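Side-chain contacts in response regulator aspartate phosphatase H (Bacillus subtilis, PDB 3Q15), which dephosphorylates the sporulation phosphotransferase Spo0F and also acts on the response regulator ComA, so controlling both sporulation and competence: residues 143-148 with 178-183; 149-152 with 158-161; 184-189 with 221-226; 258-263 with 288-293; 330-335 with 366-371. One frame throughout, in Å; residues are numbered along the deposited sequence.

Contact 1 (143-148 with 178-183); sequences FHFKVA and SIRTIQ. With SO4 (sulfate ion), chain F.
The ring of Phe145 carries the side chain of Arg180 on one face and meets Gln183 at its edge. Arg180 CD sits almost over the middle of the Phe145 ring, 3.9 Å from its centroid, in a CH-pi contact. Beyond it the guanidinium lies off-centre on the same face as a cation-pi stack, its plane 23° from that of the ring and Arg180 NH1 3.3 Å from Phe145 CE2. Gln183 CB comes to the rim, 3.6 Å from Phe145 CZ. The bend of the arginine chain at chi2 (-68°) lays it over the ring. These residues join helices 137-153 and 178-194, which run side by side, their axes 11.8 Å apart at 32° over the short segments, as like-placed helices of successive tetratricopeptide repeats do; the assignment to repeats 2 and 3 is predicted. The guanidinium, one face taken by the ring, uses its edge for polar partners. Arg180 NH1 donates a hydrogen bond to Gln183 OE1 (2.9 Å), from above the amide carbonyl plane rather than on a lone pair, while Arg180 NH2 forms a salt bridge with Glu142. A sulfate, probably from the crystallisation liquor, is held by Arg180 NH2 through its O3 at 3.1 Å and by Arg180 NH1 through its O1; Lys146 NZ adds a weak bond to O3. With an alanine in place of Arg180, one Phe145 face would probably lose its cover, and Glu142 its ionic partner. From helix 157-172, Ile164 also packs against Phe145.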
# COMPACT_ATOMS: atom_id res chain seq x y z
N PHE A 143 1.80 -15.36 4.04
CA PHE A 143 0.97 -14.17 4.12
C PHE A 143 1.47 -13.07 3.20
O PHE A 143 0.70 -12.44 2.47
CB PHE A 143 0.92 -13.65 5.55
CG PHE A 143 0.34 -12.27 5.67
CD1 PHE A 143 -1.03 -12.09 5.70
CD2 PHE A 143 1.16 -11.16 5.72
CE1 PHE A 143 -1.58 -10.82 5.80
CE2 PHE A 143 0.63 -9.89 5.81
CZ PHE A 143 -0.75 -9.72 5.86
N HIS A 144 2.78 -12.82 3.24
CA HIS A 144 3.38 -11.77 2.43
C HIS A 144 3.25 -12.07 0.93
O HIS A 144 3.02 -11.17 0.13
CB HIS A 144 4.84 -11.55 2.81
CG HIS A 144 5.01 -10.86 4.13
ND1 HIS A 144 4.63 -9.55 4.33
CD2 HIS A 144 5.51 -11.30 5.31
CE1 HIS A 144 4.89 -9.21 5.58
NE2 HIS A 144 5.42 -10.25 6.20
N PHE A 145 3.40 -13.34 0.58
CA PHE A 145 3.30 -13.76 -0.81
C PHE A 145 1.90 -13.55 -1.37
O PHE A 145 1.72 -12.96 -2.44
CB PHE A 145 3.70 -15.23 -0.93
CG PHE A 145 3.60 -15.78 -2.33
CD1 PHE A 145 4.68 -15.71 -3.19
CD2 PHE A 145 2.43 -16.37 -2.77
CE1 PHE A 145 4.60 -16.22 -4.47
CE2 PHE A 145 2.34 -16.89 -4.05
CZ PHE A 145 3.43 -16.81 -4.91
N LYS A 146 0.90 -14.04 -0.63
CA LYS A 146 -0.48 -13.97 -1.08
C LYS A 146 -0.98 -12.53 -1.14
O LYS A 146 -1.69 -12.14 -2.07
CB LYS A 146 -1.38 -14.82 -0.17
CG LYS A 146 -1.12 -16.31 -0.30
CD LYS A 146 -1.92 -17.10 0.71
CE LYS A 146 -1.68 -18.59 0.54
NZ LYS A 146 -2.07 -19.07 -0.82
N VAL A 147 -0.60 -11.75 -0.14
CA VAL A 147 -0.96 -10.34 -0.10
C VAL A 147 -0.24 -9.58 -1.21
O VAL A 147 -0.80 -8.68 -1.83
CB VAL A 147 -0.62 -9.75 1.29
CG1 VAL A 147 -0.27 -8.28 1.19
CG2 VAL A 147 -1.76 -9.99 2.27
N ALA A 148 1.02 -9.95 -1.47
CA ALA A 148 1.78 -9.34 -2.56
C ALA A 148 1.04 -9.49 -3.88
O ALA A 148 0.97 -8.55 -4.68
CB ALA A 148 3.17 -9.96 -2.65
N SER A 178 11.63 -24.02 -3.31
CA SER A 178 12.06 -23.49 -4.61
C SER A 178 10.88 -23.00 -5.44
O SER A 178 10.96 -21.97 -6.11
CB SER A 178 12.86 -24.54 -5.38
OG SER A 178 12.13 -25.75 -5.52
N ILE A 179 9.78 -23.75 -5.41
CA ILE A 179 8.58 -23.36 -6.14
C ILE A 179 8.12 -21.95 -5.77
O ILE A 179 7.91 -21.11 -6.65
CB ILE A 179 7.42 -24.36 -5.90
CG1 ILE A 179 7.78 -25.74 -6.47
CG2 ILE A 179 6.13 -23.84 -6.52
CD1 ILE A 179 8.16 -25.71 -7.94
N ARG A 180 7.97 -21.70 -4.48
CA ARG A 180 7.57 -20.37 -4.01
C ARG A 180 8.60 -19.32 -4.39
O ARG A 180 8.25 -18.16 -4.61
CB ARG A 180 7.37 -20.37 -2.49
CG ARG A 180 5.98 -20.80 -2.03
CD ARG A 180 4.92 -19.77 -2.43
NE ARG A 180 3.64 -20.03 -1.79
CZ ARG A 180 2.49 -20.23 -2.44
NH1 ARG A 180 2.46 -20.19 -3.76
NH2 ARG A 180 1.38 -20.45 -1.76
N THR A 181 9.86 -19.73 -4.48
CA THR A 181 10.94 -18.83 -4.84
C THR A 181 10.80 -18.40 -6.29
O THR A 181 10.96 -17.23 -6.62
CB THR A 181 12.32 -19.51 -4.64
OG1 THR A 181 12.49 -19.83 -3.25
CG2 THR A 181 13.45 -18.59 -5.08
N ILE A 182 10.50 -19.36 -7.15
CA ILE A 182 10.29 -19.08 -8.57
C ILE A 182 9.07 -18.18 -8.75
O ILE A 182 9.13 -17.18 -9.47
CB ILE A 182 10.11 -20.37 -9.37
CG1 ILE A 182 11.42 -21.17 -9.38
CG2 ILE A 182 9.66 -20.05 -10.79
CD1 ILE A 182 11.31 -22.53 -10.01
N GLN A 183 7.97 -18.53 -8.08
CA GLN A 183 6.75 -17.73 -8.13
C GLN A 183 7.01 -16.32 -7.62
O GLN A 183 6.44 -15.35 -8.13
CB GLN A 183 5.63 -18.38 -7.32
CG GLN A 183 5.14 -19.71 -7.87
CD GLN A 183 4.28 -20.47 -6.87
OE1 GLN A 183 4.58 -20.52 -5.68
NE2 GLN A 183 3.20 -21.07 -7.37
S SO4 F . -0.96 -21.32 -4.61
O1 SO4 F . 0.26 -22.09 -4.85
O2 SO4 F . -2.09 -21.97 -5.26
O3 SO4 F . -1.21 -21.24 -3.17
O4 SO4 F . -0.80 -19.97 -5.15

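Contact 2 (149-152 with 158-161); sequences EAYY and HVSM
Tyr151 starts its contact at CB, which lies 3.8 Å from Ser160 CA and equally near Ser160 CB. From CG outward the ring spreads beneath one methyl of Val159: CG, the two CD and two CE atoms and CZ are all about 3.7 Å from Val159 CG1, because that methyl stands 3.4 Å from the ring centroid and only 1° off its normal. This is a textbook CH-pi contact, and a branched aliphatic residue suits it because, with CG1 anti to the backbone N (chi1 178°), Val159 sets one methyl squarely down on the aromatic face. The pair closes the antiparallel helical hairpin of 137-153 and 157-172, the two helices of predicted tetratricopeptide repeat 2, near its turn. There the backbones come very close, with Tyr151 CA and Ser160 CA 4.9 Å apart. A small residue fits such a spot, and position 160 is consistent with one of the small-residue sites of the repeat. Ser160 OG lies 3.6 Å from Tyr152 CB and, being buried, is satisfied by hydrogen bonds with Ala148 O and Asn191 ND2. His163 brings its ring nearly parallel to that of Tyr151, and Val159 of the second subunit also packs on this tyrosine.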
# COMPACT_ATOMS: atom_id res chain seq x y z
N GLU A 149 0.50 -10.68 -4.11
CA GLU A 149 -0.27 -10.94 -5.33
C GLU A 149 -1.51 -10.06 -5.38
O GLU A 149 -1.86 -9.53 -6.43
CB GLU A 149 -0.66 -12.42 -5.41
CG GLU A 149 0.53 -13.35 -5.58
CD GLU A 149 0.13 -14.74 -6.05
OE1 GLU A 149 0.71 -15.21 -7.05
OE2 GLU A 149 -0.76 -15.34 -5.41
N ALA A 150 -2.17 -9.91 -4.24
CA ALA A 150 -3.35 -9.07 -4.16
C ALA A 150 -3.01 -7.63 -4.49
O ALA A 150 -3.66 -7.01 -5.33
CB ALA A 150 -4.00 -9.18 -2.79
N TYR A 151 -1.99 -7.09 -3.84
CA TYR A 151 -1.58 -5.71 -4.10
C TYR A 151 -1.19 -5.52 -5.57
O TYR A 151 -1.43 -4.46 -6.15
CB TYR A 151 -0.43 -5.28 -3.18
CG TYR A 151 -0.89 -4.84 -1.81
CD1 TYR A 151 -1.62 -3.68 -1.64
CD2 TYR A 151 -0.57 -5.58 -0.68
CE1 TYR A 151 -2.04 -3.27 -0.39
CE2 TYR A 151 -0.98 -5.18 0.59
CZ TYR A 151 -1.72 -4.02 0.72
OH TYR A 151 -2.13 -3.62 1.97
N TYR A 152 -0.59 -6.54 -6.17
CA TYR A 152 -0.25 -6.49 -7.58
C TYR A 152 -1.51 -6.35 -8.44
O TYR A 152 -1.57 -5.49 -9.32
CB TYR A 152 0.56 -7.72 -8.01
CG TYR A 152 0.65 -7.89 -9.51
CD1 TYR A 152 1.47 -7.06 -10.27
CD2 TYR A 152 -0.08 -8.87 -10.16
CE1 TYR A 152 1.56 -7.22 -11.64
CE2 TYR A 152 0.01 -9.03 -11.54
CZ TYR A 152 0.83 -8.20 -12.27
OH TYR A 152 0.92 -8.36 -13.63
N HIS A 158 4.14 -0.79 -5.72
CA HIS A 158 5.20 -0.52 -4.75
C HIS A 158 4.98 -1.33 -3.48
O HIS A 158 5.91 -1.92 -2.92
CB HIS A 158 5.26 0.96 -4.40
CG HIS A 158 5.81 1.82 -5.49
ND1 HIS A 158 6.97 1.51 -6.16
CD2 HIS A 158 5.35 2.97 -6.03
CE1 HIS A 158 7.21 2.43 -7.07
NE2 HIS A 158 6.24 3.33 -7.02
N VAL A 159 3.73 -1.35 -3.01
CA VAL A 159 3.37 -2.09 -1.82
C VAL A 159 3.51 -3.58 -2.08
O VAL A 159 3.92 -4.34 -1.21
CB VAL A 159 1.92 -1.78 -1.38
CG1 VAL A 159 1.55 -2.59 -0.15
CG2 VAL A 159 1.78 -0.29 -1.10
N SER A 160 3.17 -3.99 -3.30
CA SER A 160 3.33 -5.38 -3.69
C SER A 160 4.79 -5.79 -3.59
O SER A 160 5.11 -6.86 -3.06
CB SER A 160 2.84 -5.59 -5.12
OG SER A 160 2.98 -6.94 -5.53
N MET A 161 5.67 -4.94 -4.09
CA MET A 161 7.10 -5.21 -4.08
C MET A 161 7.61 -5.31 -2.64
O MET A 161 8.38 -6.21 -2.31
CB MET A 161 7.87 -4.12 -4.83
CG MET A 161 9.32 -4.49 -5.10
SD MET A 161 9.46 -5.78 -6.36
CE MET A 161 9.38 -4.81 -7.86

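Contact 3 (184-189 with 221-226); sequences SLFVIA and IAISLL
Ser224 OG is hydrogen-bonded to Phe220 O one turn back in its own helix, and it also meets the rim of Phe186 across the contact. The oxygen lies near the plane of that ring, 3.3 Å from Phe186 CZ and 3.7 Å from Phe186 CE1, so the weakly positive C-H edge of the phenylalanine faces a hydroxyl oxygen. No hydrogen bond links the two segments. A serine suits this place because it is small enough to let the ring tip reach the helix, and its bond to the carbonyl settles a polar atom that is buried here. The ring's other corner is met by Ile223: its CG2 methyl is 3.5 Å from Phe186 CE2 and 3.9 Å from Phe186 CZ, and the two side chains cross at about a right angle. Chi1 of Phe186 (-71°) aims the ring tip at the other helix, and chi2 (-12°) sets the roll of the ring, so that Ser224 OG lies near its plane. A long side chain suits the span: Phe186 CA and Ser224 CA, the nearest pair, are 8.2 Å apart. Ala208 of helix 198-214 packs on Phe186, and Leu259 packs on Ile223. Helices 178-194 and 218-235, on which the two segments lie, belong largely to predicted repeats 3 and 4, and the arrangement is the repeat-to-repeat packing of first helices by which a tetratricopeptide array builds its superhelix.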
# COMPACT_ATOMS: atom_id res chain seq x y z
N SER A 184 7.87 -16.20 -6.61
CA SER A 184 8.21 -14.90 -6.05
C SER A 184 9.02 -14.07 -7.04
O SER A 184 8.85 -12.85 -7.13
CB SER A 184 8.96 -15.05 -4.73
OG SER A 184 8.13 -15.60 -3.73
N LEU A 185 9.88 -14.74 -7.79
CA LEU A 185 10.66 -14.08 -8.82
C LEU A 185 9.75 -13.58 -9.94
O LEU A 185 9.94 -12.47 -10.44
CB LEU A 185 11.74 -15.02 -9.37
CG LEU A 185 12.82 -15.42 -8.36
CD1 LEU A 185 13.69 -16.56 -8.88
CD2 LEU A 185 13.68 -14.21 -8.00
N PHE A 186 8.78 -14.40 -10.32
CA PHE A 186 7.79 -13.99 -11.32
C PHE A 186 7.03 -12.75 -10.87
O PHE A 186 6.79 -11.83 -11.65
CB PHE A 186 6.81 -15.12 -11.64
CG PHE A 186 7.42 -16.25 -12.42
CD1 PHE A 186 8.67 -16.11 -13.00
CD2 PHE A 186 6.74 -17.45 -12.58
CE1 PHE A 186 9.24 -17.15 -13.72
CE2 PHE A 186 7.30 -18.49 -13.30
CZ PHE A 186 8.56 -18.34 -13.87
N VAL A 187 6.65 -12.72 -9.60
CA VAL A 187 5.92 -11.58 -9.05
C VAL A 187 6.78 -10.32 -9.09
O VAL A 187 6.31 -9.25 -9.47
CB VAL A 187 5.44 -11.85 -7.62
CG1 VAL A 187 4.86 -10.58 -7.01
CG2 VAL A 187 4.41 -12.97 -7.62
N ILE A 188 8.04 -10.45 -8.71
CA ILE A 188 8.96 -9.32 -8.74
C ILE A 188 9.13 -8.79 -10.17
O ILE A 188 9.08 -7.58 -10.40
CB ILE A 188 10.34 -9.71 -8.17
CG1 ILE A 188 10.20 -10.12 -6.70
CG2 ILE A 188 11.32 -8.55 -8.30
CD1 ILE A 188 11.49 -10.68 -6.10
N ALA A 189 9.32 -9.69 -11.12
CA ALA A 189 9.42 -9.31 -12.52
C ALA A 189 8.14 -8.62 -12.99
O ALA A 189 8.19 -7.56 -13.61
CB ALA A 189 9.70 -10.52 -13.38
N ILE A 221 10.08 -24.36 -16.29
CA ILE A 221 11.11 -24.11 -17.28
C ILE A 221 10.47 -23.45 -18.50
O ILE A 221 10.98 -22.45 -19.01
CB ILE A 221 11.83 -25.41 -17.71
CG1 ILE A 221 12.66 -25.97 -16.56
CG2 ILE A 221 12.72 -25.15 -18.91
CD1 ILE A 221 13.39 -27.26 -16.89
N ALA A 222 9.35 -24.00 -18.94
CA ALA A 222 8.61 -23.44 -20.06
C ALA A 222 8.09 -22.05 -19.75
O ALA A 222 8.19 -21.13 -20.57
CB ALA A 222 7.46 -24.37 -20.44
N ILE A 223 7.52 -21.88 -18.55
CA ILE A 223 6.96 -20.60 -18.15
C ILE A 223 8.05 -19.54 -18.03
O ILE A 223 7.87 -18.40 -18.47
CB ILE A 223 6.19 -20.69 -16.82
CG1 ILE A 223 4.96 -21.60 -16.99
CG2 ILE A 223 5.75 -19.31 -16.36
CD1 ILE A 223 4.21 -21.86 -15.70
N SER A 224 9.18 -19.91 -17.43
CA SER A 224 10.31 -19.00 -17.28
C SER A 224 10.81 -18.53 -18.64
O SER A 224 11.10 -17.34 -18.83
CB SER A 224 11.46 -19.68 -16.53
OG SER A 224 11.06 -20.04 -15.21
N LEU A 225 10.92 -19.46 -19.58
CA LEU A 225 11.39 -19.15 -20.92
C LEU A 225 10.41 -18.23 -21.64
O LEU A 225 10.81 -17.32 -22.36
CB LEU A 225 11.59 -20.44 -21.72
CG LEU A 225 12.77 -21.33 -21.32
CD1 LEU A 225 12.68 -22.69 -21.98
CD2 LEU A 225 14.09 -20.65 -21.67
N LEU A 226 9.12 -18.48 -21.43
CA LEU A 226 8.07 -17.64 -21.98
C LEU A 226 8.16 -16.23 -21.40
O LEU A 226 8.07 -15.24 -22.13
CB LEU A 226 6.70 -18.24 -21.68
CG LEU A 226 5.49 -17.39 -22.06
CD1 LEU A 226 5.51 -17.05 -23.54
CD2 LEU A 226 4.22 -18.13 -21.69

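Contact 4 (258-263 with 288-293); sequences DLLPKV and LDHITA
Leu260 pushes one methyl, CD2, onto a face of the His290 imidazole. The methyl stands 3.4 Å from the ring centroid and 18° off the normal, displaced toward the rim, so that Leu260 CD2 is nearer His290 NE2 (3.2 Å) than His290 CG (3.9 Å). This is a CH-pi contact at close range. Leu260 chi1 is -143°, away from the staggered positions, so the side chain is probably somewhat strained. His290 ND1 is hydrogen-bonded to Glu286 O, which would limit the ring's rotation while its flat face receives the methyl. The contact ties the start of helix 260-273 to the end of helix 277-290, the open end of the antiparallel pair that forms predicted tetratricopeptide repeat 5. Pro261 suits the first turn of a helix, where no backbone N-H is needed for an intrahelical bond and its rigid ring fits the early backbone angles. Its CB makes a loose apolar contact with Ile291 CG1, 4.4 Å away. Ile291 has extended backbone angles, and its CG1 faces the proline, against which a branched aliphatic side chain can lean. Ser252 and Arg253 of helix 238-255 flank Leu260, which is buried, whereas His290 is exposed and also touches a crystal neighbour, and Lys300 packs against Ile291.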
# COMPACT_ATOMS: atom_id res chain seq x y z
N ASP A 258 -0.16 -27.57 -22.87
CA ASP A 258 -1.22 -26.64 -22.50
C ASP A 258 -0.73 -25.20 -22.43
O ASP A 258 -1.52 -24.28 -22.23
CB ASP A 258 -1.87 -27.05 -21.18
CG ASP A 258 -0.92 -26.99 -20.01
OD1 ASP A 258 0.29 -27.24 -20.21
OD2 ASP A 258 -1.37 -26.68 -18.88
N LEU A 259 0.57 -25.00 -22.61
CA LEU A 259 1.14 -23.66 -22.63
C LEU A 259 1.27 -23.16 -24.07
O LEU A 259 1.55 -21.98 -24.30
CB LEU A 259 2.52 -23.65 -21.96
CG LEU A 259 2.53 -23.86 -20.45
CD1 LEU A 259 3.93 -24.16 -19.96
CD2 LEU A 259 1.95 -22.64 -19.74
N LEU A 260 1.05 -24.05 -25.02
CA LEU A 260 1.28 -23.74 -26.43
C LEU A 260 0.51 -22.52 -26.94
O LEU A 260 1.08 -21.67 -27.62
CB LEU A 260 1.00 -24.97 -27.29
CG LEU A 260 1.92 -25.19 -28.49
CD1 LEU A 260 3.38 -25.14 -28.05
CD2 LEU A 260 1.61 -26.51 -29.17
N PRO A 261 -0.79 -22.43 -26.62
CA PRO A 261 -1.56 -21.27 -27.10
C PRO A 261 -0.91 -19.95 -26.70
O PRO A 261 -0.72 -19.08 -27.55
CB PRO A 261 -2.92 -21.44 -26.41
CG PRO A 261 -3.05 -22.90 -26.19
CD PRO A 261 -1.65 -23.39 -25.89
N LYS A 262 -0.56 -19.81 -25.43
CA LYS A 262 0.06 -18.59 -24.95
C LYS A 262 1.44 -18.38 -25.57
O LYS A 262 1.81 -17.26 -25.93
CB LYS A 262 0.16 -18.59 -23.42
CG LYS A 262 0.91 -17.41 -22.84
CD LYS A 262 0.60 -17.21 -21.37
CE LYS A 262 0.81 -18.49 -20.58
NZ LYS A 262 0.43 -18.31 -19.15
N VAL A 263 2.20 -19.47 -25.69
CA VAL A 263 3.52 -19.40 -26.30
C VAL A 263 3.44 -19.00 -27.78
O VAL A 263 4.19 -18.15 -28.24
CB VAL A 263 4.28 -20.74 -26.17
CG1 VAL A 263 5.56 -20.72 -27.00
CG2 VAL A 263 4.60 -21.03 -24.71
N LEU A 288 -4.48 -21.76 -33.12
CA LEU A 288 -5.93 -21.88 -33.21
C LEU A 288 -6.39 -23.34 -33.21
O LEU A 288 -7.52 -23.65 -32.83
CB LEU A 288 -6.46 -21.17 -34.46
CG LEU A 288 -6.45 -19.64 -34.44
CD1 LEU A 288 -6.82 -19.07 -35.80
CD2 LEU A 288 -7.38 -19.12 -33.36
N ASP A 289 -5.50 -24.24 -33.62
CA ASP A 289 -5.83 -25.66 -33.70
C ASP A 289 -5.65 -26.37 -32.35
O ASP A 289 -6.20 -27.45 -32.13
CB ASP A 289 -4.98 -26.35 -34.77
CG ASP A 289 -5.42 -25.99 -36.18
OD1 ASP A 289 -4.87 -26.57 -37.14
OD2 ASP A 289 -6.32 -25.13 -36.32
N HIS A 290 -4.87 -25.76 -31.46
CA HIS A 290 -4.62 -26.33 -30.15
C HIS A 290 -5.67 -25.92 -29.12
O HIS A 290 -5.84 -26.57 -28.09
CB HIS A 290 -3.23 -25.93 -29.65
CG HIS A 290 -2.11 -26.72 -30.27
ND1 HIS A 290 -1.42 -26.28 -31.38
CD2 HIS A 290 -1.58 -27.92 -29.94
CE1 HIS A 290 -0.50 -27.18 -31.71
NE2 HIS A 290 -0.58 -28.18 -30.85
N ILE A 291 -6.37 -24.82 -29.41
CA ILE A 291 -7.37 -24.30 -28.47
C ILE A 291 -8.57 -25.24 -28.34
O ILE A 291 -9.10 -25.73 -29.34
CB ILE A 291 -7.83 -22.88 -28.88
CG1 ILE A 291 -6.66 -21.91 -28.76
CG2 ILE A 291 -9.00 -22.42 -28.00
CD1 ILE A 291 -6.99 -20.49 -29.17
N THR A 292 -8.99 -25.48 -27.10
CA THR A 292 -10.12 -26.35 -26.82
C THR A 292 -11.30 -25.54 -26.29
O THR A 292 -11.13 -24.44 -25.77
CB THR A 292 -9.75 -27.44 -25.80
OG1 THR A 292 -9.30 -26.83 -24.58
CG2 THR A 292 -8.64 -28.32 -26.34
N ALA A 293 -12.51 -26.10 -26.42
CA ALA A 293 -13.71 -25.42 -25.97
C ALA A 293 -13.71 -25.20 -24.46
O ALA A 293 -14.28 -24.22 -23.96
CB ALA A 293 -14.95 -26.20 -26.38

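Contact 5 (330-335 with 366-371); sequences NLHAYI and QEDILK
A helical hairpin of the tetratricopeptide type, largely predicted repeat 6, frames this contact: the two helices meet here at the end of the hairpin away from its turn, where the start of helix 332-348 packs against the last turns of helix 352-372. His332 and Asp368 make the main contact. The imidazole turns one face to the aspartate, and Asp368 CB rests over its centre, 3.5 Å from the centroid and 4° off the normal, a CH-pi contact. The carboxylate continues past the rim: Asp368 OD2 is 4.0 Å from His332 ND1, without a bond, though its charge would probably favour a protonated ring. The opposite face of the imidazole is backed by the main chain at Asn330 C. Asn330, with its positive phi, is the C-prime residue of the Schellman motif ending helix 316-328, a place asparagine tolerates well; its OD1 takes a weak hydrogen bond from His332 NE2 at 3.5 Å. With an alanine at His332, the methylene of Asp368 would probably lose the flat surface it rests on, and Asn330 OD1 its weak donor. Chi1 of -58° swings the histidine ring toward Asp368 and leaves its CB to meet Ile369. Beyond the hairpin, Gln366 is hydrogen-bonded to Gln366 of the second subunit, so the same helix end also serves the dimer contact. Ile369 suits its place because its extended branch can follow the neighbouring backbone: Ile369 CG1 lies 3.4 Å from His332 CB, and Ile369 CD1 comes 3.7 Å from Ala333 N.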
# COMPACT_ATOMS: atom_id res chain seq x y z
N ASN A 330 -16.22 -6.51 -20.89
CA ASN A 330 -15.37 -5.57 -20.17
C ASN A 330 -13.90 -5.98 -20.13
O ASN A 330 -13.27 -5.95 -19.08
CB ASN A 330 -15.89 -5.35 -18.74
CG ASN A 330 -17.22 -4.63 -18.71
OD1 ASN A 330 -17.26 -3.40 -18.71
ND2 ASN A 330 -18.31 -5.38 -18.66
N LEU A 331 -13.37 -6.38 -21.28
CA LEU A 331 -11.97 -6.74 -21.40
C LEU A 331 -11.17 -5.56 -21.93
O LEU A 331 -10.65 -5.60 -23.05
CB LEU A 331 -11.80 -7.96 -22.31
CG LEU A 331 -12.53 -9.22 -21.85
CD1 LEU A 331 -12.52 -10.29 -22.93
CD2 LEU A 331 -11.92 -9.75 -20.56
N HIS A 332 -11.07 -4.51 -21.13
CA HIS A 332 -10.50 -3.25 -21.59
C HIS A 332 -8.99 -3.33 -21.82
O HIS A 332 -8.44 -2.59 -22.65
CB HIS A 332 -10.86 -2.11 -20.64
CG HIS A 332 -12.34 -1.92 -20.48
ND1 HIS A 332 -13.17 -1.64 -21.54
CD2 HIS A 332 -13.14 -2.00 -19.39
CE1 HIS A 332 -14.42 -1.53 -21.11
NE2 HIS A 332 -14.42 -1.74 -19.81
N ALA A 333 -8.33 -4.22 -21.09
CA ALA A 333 -6.90 -4.46 -21.29
C ALA A 333 -6.63 -4.97 -22.69
O ALA A 333 -5.66 -4.57 -23.33
CB ALA A 333 -6.37 -5.44 -20.25
N TYR A 334 -7.50 -5.87 -23.17
CA TYR A 334 -7.35 -6.43 -24.51
C TYR A 334 -7.64 -5.38 -25.57
O TYR A 334 -6.98 -5.32 -26.60
CB TYR A 334 -8.29 -7.63 -24.70
CG TYR A 334 -7.91 -8.85 -23.90
CD1 TYR A 334 -6.75 -8.88 -23.13
CD2 TYR A 334 -8.70 -9.99 -23.92
CE1 TYR A 334 -6.40 -10.00 -22.39
CE2 TYR A 334 -8.37 -11.11 -23.19
CZ TYR A 334 -7.21 -11.11 -22.43
OH TYR A 334 -6.87 -12.23 -21.70
N ILE A 335 -8.63 -4.54 -25.30
CA ILE A 335 -8.98 -3.46 -26.22
C ILE A 335 -7.80 -2.52 -26.39
O ILE A 335 -7.42 -2.19 -27.51
CB ILE A 335 -10.21 -2.68 -25.74
CG1 ILE A 335 -11.44 -3.59 -25.74
CG2 ILE A 335 -10.46 -1.46 -26.62
CD1 ILE A 335 -12.72 -2.89 -25.39
N GLN A 366 -8.01 2.83 -21.45
CA GLN A 366 -7.21 3.15 -20.27
C GLN A 366 -8.07 3.72 -19.14
O GLN A 366 -7.93 3.33 -17.98
CB GLN A 366 -6.10 4.14 -20.62
CG GLN A 366 -5.01 3.57 -21.51
CD GLN A 366 -3.94 4.60 -21.86
OE1 GLN A 366 -4.15 5.81 -21.73
NE2 GLN A 366 -2.78 4.12 -22.30
N GLU A 367 -8.95 4.65 -19.49
CA GLU A 367 -9.83 5.24 -18.49
C GLU A 367 -10.87 4.25 -17.97
O GLU A 367 -11.23 4.29 -16.80
CB GLU A 367 -10.50 6.52 -19.02
CG GLU A 367 -9.54 7.69 -19.16
CD GLU A 367 -10.23 9.04 -19.13
OE1 GLU A 367 -9.58 10.04 -19.52
OE2 GLU A 367 -11.41 9.11 -18.72
N ASP A 368 -11.34 3.36 -18.85
CA ASP A 368 -12.32 2.35 -18.45
C ASP A 368 -11.70 1.35 -17.48
O ASP A 368 -12.38 0.85 -16.57
CB ASP A 368 -12.90 1.64 -19.67
CG ASP A 368 -13.81 2.54 -20.49
OD1 ASP A 368 -14.40 3.48 -19.91
OD2 ASP A 368 -13.95 2.29 -21.71
N ILE A 369 -10.42 1.05 -17.67
CA ILE A 369 -9.71 0.17 -16.76
C ILE A 369 -9.62 0.81 -15.38
O ILE A 369 -9.99 0.20 -14.37
CB ILE A 369 -8.29 -0.14 -17.28
CG1 ILE A 369 -8.37 -0.94 -18.58
CG2 ILE A 369 -7.48 -0.92 -16.24
CD1 ILE A 369 -7.01 -1.30 -19.15
N LEU A 370 -9.14 2.05 -15.33
CA LEU A 370 -9.03 2.78 -14.08
C LEU A 370 -10.36 2.86 -13.33
O LEU A 370 -10.40 2.65 -12.12
CB LEU A 370 -8.48 4.19 -14.33
CG LEU A 370 -6.97 4.25 -14.55
CD1 LEU A 370 -6.54 5.63 -15.01
CD2 LEU A 370 -6.23 3.84 -13.27
N LYS A 371 -11.45 3.16 -14.04
CA LYS A 371 -12.76 3.27 -13.40
C LYS A 371 -13.19 1.95 -12.77
O LYS A 371 -13.81 1.92 -11.71
CB LYS A 371 -13.82 3.76 -14.39
CG LYS A 371 -13.63 5.19 -14.87
CD LYS A 371 -14.88 5.69 -15.57
CE LYS A 371 -14.81 7.18 -15.84
NZ LYS A 371 -16.07 7.68 -16.48

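Overall arrangement
Contacts 1, 2 and 3 form one touching cluster, and along the chain contact 2 falls between the two segments of contact 1. Contacts 1 and 2 share helix 137-153; contacts 1 and 3 share helix 178-194. Contact 3 also packs on contact 4 through Ala222 and Leu226. Contact 2 is buried, contact 5 lies at the surface, and contacts 1, 3 and 4 are between. Contacts 1 and 3 join neighbouring repeats; 2 sits near a hairpin turn, 4 and 5 at ends away from one. The sulfate and several charged groups gather at contact 1, and contact 5 sets a carboxylate beside an imidazole. Contacts 2 and 5, centres about 20 Å apart, both border the second subunit.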